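Esterase/lipase (Lactobacillus rhamnosus, PDB 4N5H) probably hydrolyses carboxylic esters and may transfer acyl groups, as an esterase with the alpha/beta-hydrolase fold. Local coordinates at residues A[49-54]-A[103-108]; A[118-123]-A[168-173]; A[235-240]-A[265-270]; A[141-146]-A[181-186]. The protein carries 1 engineered substitution. All blocks are in the same frame, centred on the assembly; numbering follows the deposited sequence.

Contact 1. Residues A[49-54]-A[103-108]; sequences PQQTLN and GYRLLP
The inverse gamma turn centred on Q51, which leads into strand 52-58, meets the start of the loop after strand 98-102 at G103, where these two antiparallel strands of the central sheet come together. G103 N donates to T52 O at 2.8 Å. The carbonyl of Q50 presses against the G103 backbone, with Q50 O 2.9 Å from G103 C; a side chain at G103 would run into that oxygen, and glycine therefore suits the place. T52 OG1 ties the turn back by donating to P49 O at 2.6 Å.

Farther along the loop, the amides of Q50 and Q51 do the touching. Q50 NE2 meets L106 CD1 at 3.6 Å and is hydrogen-bonded to G80 O. On the other branch of that amide, water 1 links Q50 OE1 to Y104 N and lies over the centre of the Y104 ring. A bend at chi3 (-65°) accompanies the approach of R105 to Q51 NE2, which lies 3.3 Å above the guanidinium plane, toward its rim; the two planes are turned 36° apart. Both groups are donors, and D118 reconciles them: it accepts a hydrogen bond from Q51 NE2 and forms a salt bridge with R105 NE, while Q51 OE1 is hydrogen-bonded to S46 OG. An alanine in place of R105 would probably leave the D118 carboxylate without this charged mate and open a gap beside the Q51 amide.

L53 packs against helix 112-129, at S122 and W125, and against Y41 of strand 35-42, while L107 reaches helix 203-211 at K209 and L210.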
loop_
_atom_site.group_PDB
_atom_site.type_symbol
_atom_site.label_atom_id
_atom_site.label_comp_id
_atom_site.label_asym_id
_atom_site.label_seq_id
_atom_site.Cartn_x
_atom_site.Cartn_y
_atom_site.Cartn_z
ATOM N N PRO A 49 -19.584 1.247 15.300
ATOM C CA PRO A 49 -18.710 0.533 14.371
ATOM C C PRO A 49 -18.312 -0.835 14.872
ATOM O O PRO A 49 -17.940 -1.724 14.061
ATOM C CB PRO A 49 -17.467 1.399 14.240
ATOM C CG PRO A 49 -17.739 2.662 14.978
ATOM C CD PRO A 49 -18.974 2.522 15.766
ATOM N N GLN A 50 -18.334 -1.036 16.185
ATOM C CA GLN A 50 -18.045 -2.381 16.724
ATOM C C GLN A 50 -19.137 -3.357 16.510
ATOM O O GLN A 50 -18.870 -4.582 16.634
ATOM C CB GLN A 50 -17.689 -2.383 18.211
ATOM C CG GLN A 50 -16.385 -1.688 18.519
ATOM C CD GLN A 50 -15.172 -2.604 18.252
ATOM O OE1 GLN A 50 -15.281 -3.617 17.543
ATOM N NE2 GLN A 50 -14.052 -2.190 18.692
ATOM N N GLN A 51 -20.357 -2.962 16.259
ATOM C CA GLN A 51 -21.485 -3.928 16.077
ATOM C C GLN A 51 -21.620 -4.312 14.571
ATOM O O GLN A 51 -22.697 -4.192 13.942
ATOM C CB GLN A 51 -22.762 -3.403 16.702
ATOM C CG GLN A 51 -22.607 -3.253 18.245
ATOM C CD GLN A 51 -23.815 -2.617 18.915
ATOM O OE1 GLN A 51 -24.337 -1.619 18.400
ATOM N NE2 GLN A 51 -24.357 -3.255 19.956
ATOM N N THR A 52 -20.496 -4.716 14.074
ATOM C CA THR A 52 -20.338 -5.114 12.685
ATOM C C THR A 52 -19.557 -6.426 12.602
ATOM O O THR A 52 -18.906 -6.842 13.547
ATOM C CB THR A 52 -19.588 -4.026 11.833
ATOM O OG1 THR A 52 -18.323 -3.771 12.439
ATOM C CG2 THR A 52 -20.433 -2.772 11.720
ATOM N N LEU A 53 -19.630 -7.052 11.456
ATOM C CA LEU A 53 -18.940 -8.379 11.232
ATOM C C LEU A 53 -18.382 -8.449 9.821
ATOM O O LEU A 53 -18.831 -7.716 8.917
ATOM C CB LEU A 53 -19.812 -9.593 11.633
ATOM C CG LEU A 53 -21.142 -9.692 10.916
ATOM C CD1 LEU A 53 -20.997 -10.340 9.524
ATOM C CD2 LEU A 53 -22.102 -10.591 11.643
ATOM N N ASN A 54 -17.428 -9.405 9.648
ATOM C CA ASN A 54 -16.890 -9.747 8.357
ATOM C C ASN A 54 -17.225 -11.207 8.089
ATOM O O ASN A 54 -17.263 -12.045 9.032
ATOM C CB ASN A 54 -15.351 -9.645 8.279
ATOM C CG ASN A 54 -14.833 -8.209 8.422
ATOM O OD1 ASN A 54 -15.474 -7.244 8.152
ATOM N ND2 ASN A 54 -13.638 -8.131 8.889
ATOM N N GLY A 103 -17.152 -7.941 15.451
ATOM C CA GLY A 103 -16.832 -6.971 16.485
ATOM C C GLY A 103 -17.780 -7.090 17.643
ATOM O O GLY A 103 -18.850 -7.654 17.511
ATOM N N TYR A 104 -17.342 -6.589 18.792
ATOM C CA TYR A 104 -18.195 -6.446 19.967
ATOM C C TYR A 104 -17.688 -5.222 20.697
ATOM O O TYR A 104 -16.485 -4.857 20.630
ATOM C CB TYR A 104 -18.185 -7.705 20.854
ATOM C CG TYR A 104 -16.820 -8.268 21.262
ATOM C CD1 TYR A 104 -16.212 -9.278 20.548
ATOM C CD2 TYR A 104 -16.113 -7.726 22.288
ATOM C CE1 TYR A 104 -14.944 -9.746 20.867
ATOM C CE2 TYR A 104 -14.853 -8.225 22.676
ATOM C CZ TYR A 104 -14.256 -9.264 21.932
ATOM O OH TYR A 104 -13.004 -9.743 22.275
ATOM N N ARG A 105 -18.628 -4.549 21.352
ATOM C CA ARG A 105 -18.234 -3.354 22.121
ATOM C C ARG A 105 -17.202 -3.718 23.194
ATOM O O ARG A 105 -17.218 -4.805 23.748
ATOM C CB ARG A 105 -19.471 -2.644 22.694
ATOM C CG ARG A 105 -20.383 -2.090 21.619
ATOM C CD ARG A 105 -21.732 -1.707 22.145
ATOM N NE ARG A 105 -22.471 -2.844 22.626
ATOM C CZ ARG A 105 -23.533 -2.833 23.415
ATOM N NH1 ARG A 105 -24.051 -1.698 23.801
ATOM N NH2 ARG A 105 -24.073 -3.950 23.773
ATOM N N LEU A 106 -16.371 -2.720 23.564
ATOM C CA LEU A 106 -15.233 -2.975 24.390
ATOM C C LEU A 106 -15.458 -2.379 25.824
ATOM O O LEU A 106 -16.107 -1.354 25.953
ATOM C CB LEU A 106 -14.009 -2.306 23.788
ATOM C CG LEU A 106 -13.585 -2.859 22.391
ATOM C CD1 LEU A 106 -12.357 -2.166 21.848
ATOM C CD2 LEU A 106 -13.386 -4.332 22.438
ATOM N N LEU A 107 -14.843 -3.006 26.794
ATOM C CA LEU A 107 -14.776 -2.374 28.155
ATOM C C LEU A 107 -13.974 -1.113 27.923
ATOM O O LEU A 107 -13.068 -1.051 27.105
ATOM C CB LEU A 107 -14.046 -3.261 29.097
ATOM C CG LEU A 107 -14.493 -4.679 29.361
ATOM C CD1 LEU A 107 -13.779 -5.371 30.449
ATOM C CD2 LEU A 107 -15.928 -4.898 29.455
ATOM N N PRO A 108 -14.264 -0.054 28.682
ATOM C CA PRO A 108 -15.182 0.011 29.817
ATOM C C PRO A 108 -16.539 0.605 29.386
ATOM O O PRO A 108 -17.418 0.805 30.219
ATOM C CB PRO A 108 -14.432 1.069 30.728
ATOM C CG PRO A 108 -13.844 1.988 29.724
ATOM C CD PRO A 108 -13.379 1.141 28.587
HETATM O O HOH W 1 -14.452 -5.824 19.202
#

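Contact 2. Residues A[118-123]-A[168-173]; sequences DIFASL and FGVSRV
V170 lies over one face of the F120 ring, its CG2 3.8 Å above the plane and over the centre, and so forms a CH-pi contact only 7° off the ring normal. This joins helix 112-129 of the alpha/beta-hydrolase fold to the loop that carries the chain from helix 162-168 to strand 179-183. The two side chains cross at about a right angle. V170 has CG1 anti to its carbonyl carbon (chi1 -59°), and that methyl meets F120 CB at 3.8 Å while CG2 takes the ring. A branched valine can thus grip both the root and the face of the phenylalanine.

The other face of the ring has L123 CD1, nearly one helical turn on, 4.3 Å above the plane and toward the rim. S171 O approaches obliquely, 3.6 Å from F120 CD2. Farther up the helix, V173 CG1 settles against L123 CB at 3.9 Å; the side-chain packing is apolar, and no hydrogen bond joins the segments.

G169 lets the loop leave helix 162-168 through a Schellman motif, whose positive phi (67°) suits a residue without a side chain. R124 of the same helix 112-129 donates to the carbonyls of S171 and R172, and I158 of helix 147-158 packs against both F120 and V170.

Within helix 112-129 the buried hydroxyl of S122 is satisfied locally: OG donates to I119 O at 2.8 Å, in the carbonyl plane and on a lone pair, while L123 N donates to the same oxygen at 3.0 Å.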
loop_
_atom_site.group_PDB
_atom_site.type_symbol
_atom_site.label_atom_id
_atom_site.label_comp_id
_atom_site.label_asym_id
_atom_site.label_seq_id
_atom_site.Cartn_x
_atom_site.Cartn_y
_atom_site.Cartn_z
ATOM N N ASP A 118 -23.753 -8.614 22.215
ATOM C CA ASP A 118 -23.237 -8.331 20.846
ATOM C C ASP A 118 -22.909 -9.608 20.116
ATOM O O ASP A 118 -23.307 -9.818 18.963
ATOM C CB ASP A 118 -21.995 -7.449 20.895
ATOM C CG ASP A 118 -22.306 -6.003 21.298
ATOM O OD1 ASP A 118 -23.515 -5.606 21.334
ATOM O OD2 ASP A 118 -21.345 -5.250 21.579
ATOM N N ILE A 119 -22.220 -10.506 20.801
ATOM C CA ILE A 119 -21.902 -11.819 20.141
ATOM C C ILE A 119 -23.129 -12.598 19.750
ATOM O O ILE A 119 -23.243 -13.072 18.607
ATOM C CB ILE A 119 -20.883 -12.642 20.985
ATOM C CG1 ILE A 119 -19.566 -11.945 21.176
ATOM C CG2 ILE A 119 -20.684 -13.988 20.423
ATOM C CD1 ILE A 119 -18.649 -12.450 22.284
ATOM N N PHE A 120 -24.130 -12.697 20.656
ATOM C CA PHE A 120 -25.352 -13.409 20.305
ATOM C C PHE A 120 -26.114 -12.711 19.163
ATOM O O PHE A 120 -26.707 -13.372 18.322
ATOM C CB PHE A 120 -26.259 -13.578 21.530
ATOM C CG PHE A 120 -26.041 -14.864 22.229
ATOM C CD1 PHE A 120 -25.014 -14.934 23.199
ATOM C CD2 PHE A 120 -26.769 -15.989 21.898
ATOM C CE1 PHE A 120 -24.754 -16.122 23.825
ATOM C CE2 PHE A 120 -26.530 -17.204 22.521
ATOM C CZ PHE A 120 -25.483 -17.278 23.418
ATOM N N ALA A 121 -26.042 -11.376 19.085
ATOM C CA ALA A 121 -26.677 -10.696 17.955
ATOM C C ALA A 121 -26.022 -10.999 16.621
ATOM O O ALA A 121 -26.717 -11.207 15.597
ATOM C CB ALA A 121 -26.627 -9.170 18.150
ATOM N N SER A 122 -24.672 -11.143 16.628
ATOM C CA SER A 122 -23.957 -11.567 15.405
ATOM C C SER A 122 -24.320 -12.986 15.050
ATOM O O SER A 122 -24.512 -13.288 13.859
ATOM C CB SER A 122 -22.441 -11.426 15.529
ATOM O OG SER A 122 -21.821 -12.389 16.348
ATOM N N LEU A 123 -24.519 -13.857 16.030
ATOM C CA LEU A 123 -24.922 -15.261 15.718
ATOM C C LEU A 123 -26.351 -15.281 15.155
ATOM O O LEU A 123 -26.647 -15.982 14.219
ATOM C CB LEU A 123 -24.912 -16.140 16.988
ATOM C CG LEU A 123 -23.596 -16.236 17.766
ATOM C CD1 LEU A 123 -23.772 -17.080 19.025
ATOM C CD2 LEU A 123 -22.554 -16.827 16.971
ATOM N N PHE A 168 -28.171 -13.211 30.996
ATOM C CA PHE A 168 -27.432 -12.422 30.076
ATOM C C PHE A 168 -28.279 -11.627 29.105
ATOM O O PHE A 168 -27.710 -10.887 28.323
ATOM C CB PHE A 168 -26.408 -13.309 29.328
ATOM C CG PHE A 168 -25.222 -13.662 30.177
ATOM C CD1 PHE A 168 -25.215 -14.800 30.929
ATOM C CD2 PHE A 168 -24.079 -12.829 30.216
ATOM C CE1 PHE A 168 -24.121 -15.121 31.726
ATOM C CE2 PHE A 168 -22.935 -13.202 30.980
ATOM C CZ PHE A 168 -22.993 -14.329 31.734
ATOM N N GLY A 169 -29.593 -11.786 29.156
ATOM C CA GLY A 169 -30.502 -11.026 28.291
ATOM C C GLY A 169 -30.344 -11.391 26.822
ATOM O O GLY A 169 -30.474 -10.492 25.995
ATOM N N VAL A 170 -30.219 -12.680 26.516
ATOM C CA VAL A 170 -30.120 -13.161 25.090
ATOM C C VAL A 170 -31.101 -14.282 24.891
ATOM O O VAL A 170 -31.608 -14.787 25.825
ATOM C CB VAL A 170 -28.675 -13.625 24.730
ATOM C CG1 VAL A 170 -27.704 -12.504 24.916
ATOM C CG2 VAL A 170 -28.190 -14.794 25.568
ATOM N N SER A 171 -31.460 -14.500 23.653
ATOM C CA SER A 171 -32.239 -15.678 23.246
ATOM C C SER A 171 -31.310 -16.672 22.616
ATOM O O SER A 171 -30.332 -16.310 21.995
ATOM C CB SER A 171 -33.236 -15.225 22.177
ATOM O OG SER A 171 -34.145 -14.337 22.748
ATOM N N ARG A 172 -31.663 -17.927 22.705
ATOM C CA ARG A 172 -30.899 -18.965 22.001
ATOM C C ARG A 172 -30.966 -18.657 20.501
ATOM O O ARG A 172 -31.927 -18.090 19.985
ATOM C CB ARG A 172 -31.444 -20.343 22.273
ATOM C CG ARG A 172 -32.818 -20.678 21.747
ATOM C CD ARG A 172 -33.204 -22.192 21.949
ATOM N NE ARG A 172 -32.686 -22.951 20.784
ATOM C CZ ARG A 172 -31.677 -23.830 20.767
ATOM N NH1 ARG A 172 -30.996 -24.176 21.895
ATOM N NH2 ARG A 172 -31.336 -24.366 19.594
ATOM N N VAL A 173 -29.948 -19.114 19.791
ATOM C CA VAL A 173 -29.968 -19.043 18.350
ATOM C C VAL A 173 -30.362 -20.421 17.783
ATOM O O VAL A 173 -30.251 -21.447 18.457
ATOM C CB VAL A 173 -28.662 -18.531 17.730
ATOM C CG1 VAL A 173 -28.458 -17.088 18.200
ATOM C CG2 VAL A 173 -27.462 -19.425 18.064
#

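Contact 3. Residues A[235-240]-A[265-270]; sequences FMLIGG and TKLWPA. With IPA (isopropyl alcohol), chain B.
The indole of W268 has G239 O at its edge, in plane and 3.3 Å from CD1, and an isopropyl alcohol, probably from the crystallisation liquor, on one face. W268 and G239 belong to the two strands of a parallel beta-alpha-beta crossover, in which helix 246-258 links strands 235-240 and 263-268. The alcohol's C3 is modelled 3.1 Å above the ring plane, over the centre, a spacing so tight that its exact position is doubtful. The ring also donates from NE1 to T293 OG1 of helix 288-311 and meets F280 edge-to-face. An alanine in place of W268 would probably leave T293 without its indole partner and open a gap beside F280.

The segments 235-240 and 265-268 run parallel, 6° apart, and are laced by three bonds: K266 N to L237 O at 2.8 Å, G239 N to K266 O at 3.1 Å, and W268 N to G239 O at 2.8 Å. G239 has an extended backbone (phi 165°) that few residues with a side chain adopt, and L267 CD2 packs on its bare backbone, 3.7 Å from G239 C. At G240 a CB would collide with W268 O, and glycine avoids this.

L237 and T265 face helix 246-258, whereas M236, I238 and W268 face helix 288-311. K266, on the same side as W268, bends at chi2 (89°), and its NZ donates to the alcohol O2 at 2.7 Å; E292 and E296 form salt bridges with the same nitrogen. Its aliphatic root is covered by M236, a fully extended chain lying alongside and pointing the same way, with CE 3.9 Å from K266 CB.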
loop_
_atom_site.group_PDB
_atom_site.type_symbol
_atom_site.label_atom_id
_atom_site.label_comp_id
_atom_site.label_asym_id
_atom_site.label_seq_id
_atom_site.Cartn_x
_atom_site.Cartn_y
_atom_site.Cartn_z
ATOM N N PHE A 235 -15.278 -29.773 23.271
ATOM C CA PHE A 235 -14.304 -28.686 23.297
ATOM C C PHE A 235 -12.984 -29.169 22.766
ATOM O O PHE A 235 -12.636 -30.383 22.777
ATOM C CB PHE A 235 -14.080 -28.124 24.653
ATOM C CG PHE A 235 -15.223 -27.220 25.128
ATOM C CD1 PHE A 235 -16.461 -27.734 25.475
ATOM C CD2 PHE A 235 -15.065 -25.829 25.217
ATOM C CE1 PHE A 235 -17.497 -26.892 25.896
ATOM C CE2 PHE A 235 -16.081 -25.048 25.672
ATOM C CZ PHE A 235 -17.307 -25.536 25.970
ATOM N N MET A 236 -12.189 -28.206 22.260
ATOM C CA MET A 236 -10.773 -28.496 21.916
ATOM C C MET A 236 -9.918 -27.387 22.497
ATOM O O MET A 236 -10.212 -26.163 22.250
ATOM C CB MET A 236 -10.585 -28.579 20.424
ATOM C CG MET A 236 -9.170 -28.880 19.996
ATOM S SD MET A 236 -9.003 -28.947 18.218
ATOM C CE MET A 236 -7.239 -29.327 18.081
ATOM N N LEU A 237 -8.934 -27.732 23.292
ATOM C CA LEU A 237 -8.134 -26.761 23.981
ATOM C C LEU A 237 -6.758 -26.746 23.328
ATOM O O LEU A 237 -6.086 -27.772 23.284
ATOM C CB LEU A 237 -7.989 -27.067 25.467
ATOM C CG LEU A 237 -7.068 -26.203 26.268
ATOM C CD1 LEU A 237 -7.565 -24.742 26.210
ATOM C CD2 LEU A 237 -7.015 -26.714 27.727
ATOM N N ILE A 238 -6.405 -25.569 22.822
ATOM C CA ILE A 238 -5.173 -25.285 22.076
ATOM C C ILE A 238 -4.330 -24.311 22.816
ATOM O O ILE A 238 -4.807 -23.283 23.292
ATOM C CB ILE A 238 -5.543 -24.748 20.691
ATOM C CG1 ILE A 238 -6.306 -25.788 19.895
ATOM C CG2 ILE A 238 -4.335 -24.232 19.932
ATOM C CD1 ILE A 238 -7.051 -25.240 18.678
ATOM N N GLY A 239 -3.011 -24.574 22.862
ATOM C CA GLY A 239 -2.098 -23.661 23.538
ATOM C C GLY A 239 -0.782 -24.348 23.763
ATOM O O GLY A 239 -0.311 -25.115 22.880
ATOM N N GLY A 240 -0.155 -24.065 24.899
ATOM C CA GLY A 240 1.105 -24.723 25.173
ATOM C C GLY A 240 1.827 -24.157 26.335
ATOM O O GLY A 240 1.483 -23.105 26.884
ATOM N N THR A 265 -7.148 -31.994 23.161
ATOM C CA THR A 265 -6.182 -30.952 23.349
ATOM C C THR A 265 -5.185 -30.945 22.239
ATOM O O THR A 265 -4.914 -31.966 21.619
ATOM C CB THR A 265 -5.422 -31.046 24.665
ATOM O OG1 THR A 265 -4.630 -32.282 24.639
ATOM C CG2 THR A 265 -6.332 -31.048 25.866
ATOM N N LYS A 266 -4.592 -29.779 22.040
ATOM C CA LYS A 266 -3.387 -29.600 21.193
ATOM C C LYS A 266 -2.528 -28.616 21.943
ATOM O O LYS A 266 -2.559 -27.427 21.681
ATOM C CB LYS A 266 -3.694 -29.146 19.770
ATOM C CG LYS A 266 -2.463 -28.930 18.884
ATOM C CD LYS A 266 -2.030 -30.109 18.182
ATOM C CE LYS A 266 -0.991 -29.810 17.092
ATOM N NZ LYS A 266 -0.509 -31.196 16.863
ATOM N N LEU A 267 -1.782 -29.106 22.929
ATOM C CA LEU A 267 -0.967 -28.253 23.823
ATOM C C LEU A 267 0.476 -28.524 23.518
ATOM O O LEU A 267 0.954 -29.673 23.686
ATOM C CB LEU A 267 -1.267 -28.619 25.273
ATOM C CG LEU A 267 -2.659 -28.179 25.734
ATOM C CD1 LEU A 267 -3.048 -28.935 26.994
ATOM C CD2 LEU A 267 -2.728 -26.683 25.953
ATOM N N TRP A 268 1.178 -27.522 23.054
ATOM C CA TRP A 268 2.532 -27.694 22.647
ATOM C C TRP A 268 3.454 -27.738 23.894
ATOM O O TRP A 268 3.394 -26.845 24.774
ATOM C CB TRP A 268 2.892 -26.530 21.689
ATOM C CG TRP A 268 2.223 -26.645 20.352
ATOM C CD1 TRP A 268 0.946 -26.237 19.996
ATOM C CD2 TRP A 268 2.790 -27.269 19.176
ATOM N NE1 TRP A 268 0.734 -26.518 18.686
ATOM C CE2 TRP A 268 1.830 -27.136 18.153
ATOM C CE3 TRP A 268 4.029 -27.869 18.891
ATOM C CZ2 TRP A 268 2.030 -27.624 16.886
ATOM C CZ3 TRP A 268 4.229 -28.363 17.607
ATOM C CH2 TRP A 268 3.266 -28.218 16.632
ATOM N N PRO A 269 4.430 -28.653 23.880
ATOM C CA PRO A 269 5.421 -28.656 24.978
ATOM C C PRO A 269 6.447 -27.543 24.869
ATOM O O PRO A 269 6.767 -27.052 23.768
ATOM C CB PRO A 269 6.085 -30.024 24.800
ATOM C CG PRO A 269 6.036 -30.290 23.383
ATOM C CD PRO A 269 4.716 -29.690 22.855
ATOM N N ALA A 270 7.066 -27.204 25.973
ATOM C CA ALA A 270 8.101 -26.182 25.984
ATOM C C ALA A 270 9.240 -26.491 25.040
ATOM O O ALA A 270 9.805 -25.598 24.437
ATOM C CB ALA A 270 8.622 -25.917 27.395
HETATM C C1 IPA B . 3.221 -32.122 19.102
HETATM C C2 IPA B . 1.929 -31.592 19.794
HETATM C C3 IPA B . 1.794 -30.145 19.765
HETATM O O2 IPA B . 0.714 -31.875 19.146
#

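Contact 4. Residues A[141-146]-A[181-186]; sequences LLTGDS and ALVCPV
With OG1 anti to its backbone N (chi1 -166°), T143 brings its hydroxyl to A181 O at 2.7 Å, donating from well above the carbonyl plane. G144 N donates to the same oxygen at 3.2 Å, so that two donors grip one carbonyl. The small A181 suits this spot: its CB fits beside T143 OG1 and meets L141 CD1 at 4.0 Å.

Strands 140-145 and 179-183 run parallel, and the ladder goes on through V183 N to G144 O at 2.9 Å and S146 N to V183 O at 2.9 Å. Beyond the strand ends, V186 N reaches S146 O at 3.1 Å.

S146 adopts a strained backbone (phi 58°, psi -116°), and its OG, also anti to the backbone N, lies 3.9 Å from V186 CG2 and is hydrogen-bonded to H278 NE2. C184 touches both H278 and D243, and D145 OD2 is held by N85.

A sharp turn from strand into helix 147-158, with serine at its tip and G144 two residues before, fits the nucleophile elbow of alpha/beta hydrolases; S146, H278 and D243 probably form the catalytic triad.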
loop_
_atom_site.group_PDB
_atom_site.type_symbol
_atom_site.label_atom_id
_atom_site.label_comp_id
_atom_site.label_asym_id
_atom_site.label_seq_id
_atom_site.Cartn_x
_atom_site.Cartn_y
_atom_site.Cartn_z
ATOM N N LEU A 141 -18.267 -24.603 13.846
ATOM C CA LEU A 141 -17.129 -24.543 14.744
ATOM C C LEU A 141 -17.087 -23.115 15.381
ATOM O O LEU A 141 -16.977 -22.142 14.626
ATOM C CB LEU A 141 -15.845 -24.758 14.011
ATOM C CG LEU A 141 -14.510 -24.493 14.710
ATOM C CD1 LEU A 141 -14.395 -25.181 16.032
ATOM C CD2 LEU A 141 -13.316 -24.809 13.831
ATOM N N LEU A 142 -17.203 -23.026 16.690
ATOM C CA LEU A 142 -17.070 -21.780 17.433
ATOM C C LEU A 142 -15.660 -21.723 17.984
ATOM O O LEU A 142 -15.230 -22.710 18.661
ATOM C CB LEU A 142 -18.040 -21.719 18.544
ATOM C CG LEU A 142 -18.007 -20.437 19.389
ATOM C CD1 LEU A 142 -18.399 -19.229 18.585
ATOM C CD2 LEU A 142 -18.866 -20.592 20.623
ATOM N N THR A 143 -14.909 -20.641 17.715
ATOM C CA THR A 143 -13.546 -20.529 18.207
ATOM C C THR A 143 -13.285 -19.155 18.701
ATOM O O THR A 143 -13.937 -18.233 18.242
ATOM C CB THR A 143 -12.528 -20.977 17.207
ATOM O OG1 THR A 143 -11.276 -21.135 17.858
ATOM C CG2 THR A 143 -12.399 -19.968 16.126
ATOM N N GLY A 144 -12.454 -19.078 19.710
ATOM C CA GLY A 144 -11.986 -17.830 20.262
ATOM C C GLY A 144 -10.606 -17.934 20.824
ATOM O O GLY A 144 -10.221 -18.982 21.381
ATOM N N ASP A 145 -9.899 -16.794 20.776
ATOM C CA ASP A 145 -8.525 -16.753 21.328
ATOM C C ASP A 145 -8.420 -15.800 22.504
ATOM O O ASP A 145 -8.954 -14.675 22.441
ATOM C CB ASP A 145 -7.467 -16.370 20.311
ATOM C CG ASP A 145 -7.631 -15.013 19.761
ATOM O OD1 ASP A 145 -6.696 -14.178 20.062
ATOM O OD2 ASP A 145 -8.611 -14.793 18.976
ATOM N N SER A 146 -7.755 -16.285 23.566
ATOM C CA SER A 146 -7.508 -15.489 24.813
ATOM C C SER A 146 -8.810 -14.924 25.595
ATOM O O SER A 146 -9.677 -15.712 26.008
ATOM C CB SER A 146 -6.450 -14.379 24.440
ATOM O OG SER A 146 -5.819 -13.863 25.632
ATOM N N ALA A 181 -13.601 -24.580 20.024
ATOM C CA ALA A 181 -12.132 -24.599 20.088
ATOM C C ALA A 181 -11.597 -23.317 20.741
ATOM O O ALA A 181 -11.889 -22.207 20.279
ATOM C CB ALA A 181 -11.510 -24.744 18.755
ATOM N N LEU A 182 -10.903 -23.504 21.839
ATOM C CA LEU A 182 -10.395 -22.366 22.627
ATOM C C LEU A 182 -8.909 -22.293 22.457
ATOM O O LEU A 182 -8.201 -23.258 22.748
ATOM C CB LEU A 182 -10.767 -22.519 24.074
ATOM C CG LEU A 182 -12.245 -22.790 24.379
ATOM C CD1 LEU A 182 -12.446 -23.041 25.865
ATOM C CD2 LEU A 182 -13.172 -21.741 23.855
ATOM N N VAL A 183 -8.401 -21.155 22.051
ATOM C CA VAL A 183 -6.974 -20.985 21.845
ATOM C C VAL A 183 -6.434 -20.079 22.978
ATOM O O VAL A 183 -6.752 -18.913 23.023
ATOM C CB VAL A 183 -6.633 -20.333 20.454
ATOM C CG1 VAL A 183 -5.145 -20.070 20.257
ATOM C CG2 VAL A 183 -7.126 -21.225 19.336
ATOM N N CYS A 184 -5.577 -20.628 23.828
ATOM C CA CYS A 184 -5.021 -19.944 24.980
ATOM C C CYS A 184 -6.081 -19.124 25.729
ATOM O O CYS A 184 -5.937 -17.934 25.942
ATOM C CB CYS A 184 -3.856 -18.991 24.619
ATOM S SG CYS A 184 -2.496 -19.856 23.779
ATOM N N PRO A 185 -7.177 -19.801 26.116
ATOM C CA PRO A 185 -8.266 -19.025 26.688
ATOM C C PRO A 185 -7.907 -18.467 28.068
ATOM O O PRO A 185 -7.102 -19.062 28.790
ATOM C CB PRO A 185 -9.378 -20.042 26.885
ATOM C CG PRO A 185 -8.648 -21.310 27.029
ATOM C CD PRO A 185 -7.518 -21.219 26.011
ATOM N N VAL A 186 -8.544 -17.357 28.417
ATOM C CA VAL A 186 -8.584 -16.830 29.789
ATOM C C VAL A 186 -9.951 -17.129 30.393
ATOM O O VAL A 186 -10.730 -16.257 30.660
ATOM C CB VAL A 186 -8.133 -15.401 29.810
ATOM C CG1 VAL A 186 -7.946 -14.944 31.269
ATOM C CG2 VAL A 186 -6.764 -15.370 29.135
#

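From the N terminus, contact 1 closes first, bringing the start of strand 52-58 to the loop after strand 98-102. Contact 2 opens next, on helix 112-129, but before it closes at 168-173 the chain has entered strand 140-145, the first half of contact 4; these two loops therefore cross. Contact 3 follows both, pairing strands 235-240 and 263-268 at the sheet's far end. Helix 112-129, through D118, binds contact 2 to contact 1. Contacts 3 and 4 share the sheet directly, probably through M236 O to L182 N and I238 O to C184 N. Contacts 1 and 3 lie on opposite sides of the chain's centre, their own centres about 28 Å apart.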